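Local coordinates for hexapeptide transferase family protein (Anaplasma phagocytophilum, PDB 3IXC), which binds magnesium through histidines and is probably a transferase, a left-handed beta helix of the hexapeptide-repeat family related to gamma-class carbonic anhydrases, at residues G154-G159 with F164-T169. Numbering follows the deposited sequence.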
loop_
_atom_site.group_PDB
_atom_site.type_symbol
_atom_site.label_atom_id
_atom_site.label_comp_id
_atom_site.label_asym_id
_atom_site.label_seq_id
_atom_site.Cartn_x
_atom_site.Cartn_y
_atom_site.Cartn_z
ATOM N N GLY A 154 12.665 -14.551 -19.519
ATOM C CA GLY A 154 13.702 -13.648 -19.981
ATOM C C GLY A 154 13.212 -12.256 -20.339
ATOM O O GLY A 154 14.025 -11.363 -20.565
ATOM N N GLU A 155 11.892 -12.072 -20.391
ATOM C CA GLU A 155 11.325 -10.767 -20.740
ATOM C C GLU A 155 11.183 -9.833 -19.544
ATOM O O GLU A 155 10.911 -10.269 -18.420
ATOM C CB GLU A 155 9.960 -10.906 -21.416
ATOM C CG GLU A 155 9.979 -11.733 -22.689
ATOM C CD GLU A 155 8.625 -11.801 -23.394
ATOM O OE1 GLU A 155 7.585 -11.525 -22.759
ATOM O OE2 GLU A 155 8.616 -12.148 -24.594
ATOM N N LEU A 156 11.345 -8.542 -19.831
ATOM C CA LEU A 156 11.021 -7.468 -18.910
ATOM C C LEU A 156 9.804 -6.722 -19.464
ATOM O O LEU A 156 9.816 -6.252 -20.602
ATOM C CB LEU A 156 12.206 -6.505 -18.740
ATOM C CG LEU A 156 11.932 -5.202 -17.968
ATOM C CD1 LEU A 156 11.471 -5.458 -16.527
ATOM C CD2 LEU A 156 13.178 -4.316 -17.991
ATOM N N TRP A 157 8.750 -6.652 -18.658
ATOM C CA TRP A 157 7.568 -5.864 -18.999
ATOM C C TRP A 157 7.502 -4.670 -18.060
ATOM O O TRP A 157 8.041 -4.707 -16.941
ATOM C CB TRP A 157 6.302 -6.710 -18.850
ATOM C CG TRP A 157 6.032 -7.664 -19.988
ATOM C CD1 TRP A 157 6.941 -8.434 -20.667
ATOM C CD2 TRP A 157 4.749 -7.979 -20.536
ATOM N NE1 TRP A 157 6.301 -9.197 -21.614
ATOM C CE2 TRP A 157 4.954 -8.934 -21.559
ATOM C CE3 TRP A 157 3.444 -7.537 -20.269
ATOM C CZ2 TRP A 157 3.901 -9.456 -22.318
ATOM C CZ3 TRP A 157 2.391 -8.059 -21.029
ATOM C CH2 TRP A 157 2.632 -9.007 -22.040
ATOM N N ALA A 158 6.846 -3.609 -18.522
ATOM C CA ALA A 158 6.739 -2.370 -17.756
ATOM C C ALA A 158 5.525 -1.592 -18.205
ATOM O O ALA A 158 5.030 -1.777 -19.327
ATOM C CB ALA A 158 7.998 -1.515 -17.939
ATOM N N GLY A 159 5.061 -0.712 -17.324
ATOM C CA GLY A 159 3.999 0.226 -17.673
ATOM C C GLY A 159 2.638 -0.128 -17.116
ATOM O O GLY A 159 2.472 -1.127 -16.401
ATOM N N PHE A 164 5.459 -5.671 -23.085
ATOM C CA PHE A 164 6.852 -6.036 -23.301
ATOM C C PHE A 164 7.706 -4.790 -23.558
ATOM O O PHE A 164 7.382 -3.974 -24.425
ATOM C CB PHE A 164 6.966 -7.014 -24.469
ATOM C CG PHE A 164 8.382 -7.318 -24.866
ATOM C CD1 PHE A 164 9.135 -8.229 -24.138
ATOM C CD2 PHE A 164 8.958 -6.694 -25.966
ATOM C CE1 PHE A 164 10.447 -8.516 -24.498
ATOM C CE2 PHE A 164 10.277 -6.976 -26.339
ATOM C CZ PHE A 164 11.018 -7.896 -25.600
ATOM N N LEU A 165 8.789 -4.658 -22.791
ATOM C CA LEU A 165 9.746 -3.567 -22.965
ATOM C C LEU A 165 10.983 -4.044 -23.723
ATOM O O LEU A 165 11.351 -3.468 -24.749
ATOM C CB LEU A 165 10.158 -2.981 -21.612
ATOM C CG LEU A 165 11.070 -1.747 -21.644
ATOM C CD1 LEU A 165 10.370 -0.526 -22.284
ATOM C CD2 LEU A 165 11.549 -1.423 -20.240
ATOM N N ARG A 166 11.616 -5.093 -23.203
ATOM C CA ARG A 166 12.843 -5.637 -23.787
ATOM C C ARG A 166 13.178 -6.947 -23.087
ATOM O O ARG A 166 12.588 -7.281 -22.062
ATOM C CB ARG A 166 14.005 -4.657 -23.609
ATOM C CG ARG A 166 14.275 -4.268 -22.150
ATOM C CD ARG A 166 15.544 -3.438 -22.022
ATOM N NE ARG A 166 15.749 -2.922 -20.668
ATOM C CZ ARG A 166 16.278 -3.624 -19.663
ATOM N NH1 ARG A 166 16.645 -4.892 -19.849
ATOM N NH2 ARG A 166 16.428 -3.063 -18.464
ATOM N N MET A 167 14.130 -7.688 -23.643
ATOM C CA MET A 167 14.721 -8.793 -22.899
ATOM C C MET A 167 15.638 -8.247 -21.799
ATOM O O MET A 167 16.126 -7.116 -21.873
ATOM C CB MET A 167 15.492 -9.738 -23.831
ATOM C CG MET A 167 14.638 -10.381 -24.926
ATOM S SD MET A 167 13.231 -11.336 -24.322
ATOM C CE MET A 167 14.023 -12.825 -23.706
ATOM N N MET A 168 15.849 -9.065 -20.770
ATOM C CA MET A 168 16.749 -8.728 -19.678
ATOM C C MET A 168 18.217 -8.917 -20.040
ATOM O O MET A 168 18.572 -9.786 -20.843
ATOM C CB MET A 168 16.420 -9.573 -18.456
ATOM C CG MET A 168 15.291 -9.012 -17.609
ATOM S SD MET A 168 15.025 -9.982 -16.116
ATOM C CE MET A 168 14.031 -11.302 -16.810
ATOM N N THR A 169 19.067 -8.101 -19.424
ATOM C CA THR A 169 20.509 -8.224 -19.580
ATOM C C THR A 169 21.009 -9.434 -18.791
ATOM O O THR A 169 20.277 -9.993 -17.967
ATOM C CB THR A 169 21.225 -6.972 -19.046
ATOM O OG1 THR A 169 20.976 -6.866 -17.641
ATOM C CG2 THR A 169 20.691 -5.721 -19.725
#
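G154 meets M168 and M167 where strand 155-159, the last parallel strand on one face of the left-handed beta helix, is paired by the antiparallel strand 162-167 in a hairpin from which the chain passes into helix 170-188. The carbonyl O of G154 accepts a nearly straight hydrogen bond from M168 N (2.9 Å), and with no side chain at G154 the bent M167 thioether can bring CE within 3.5 Å of that same O. The extended E155 side chain crosses that of F164 at about a right angle, CB at the ring's edge and CD 3.7 Å from F164 CD1, while its CG touches the M167 sulfur. Its OE1 takes the indole N-H of W157, met from above the carboxylate plane, and also the backbone N of K152; a carboxylate suits this junction because it can accept both. At L156 a classic beta bulge sets two residues, L165 and R166, opposite one. L156 N donates to R166 O (2.8 Å), and L156 O receives L165 N (2.9 Å) together with a weaker, longer bond from R166 N. L156 is buried and touches M138 of the neighbouring strand 138-139; with CG anti to the backbone N (chi1 171°), it runs beside the R166 side chain, its CD2 centred over one face of the guanidinium. Contact over the face leaves the guanidinium edge for polar partners: NH1 bonds to M167 O and forms a salt bridge with E172 of helix 170-188. W157 lays one face of its indole over the backbone of F164: F164 CB makes a CH-pi contact over the five-membered ring, while the F164 ring itself is turned 79° from the indole plane. Small A158 puts its CB against L165 CD2. F164 N lies over the centre of one indole face, 3.5 Å from W157 CD2.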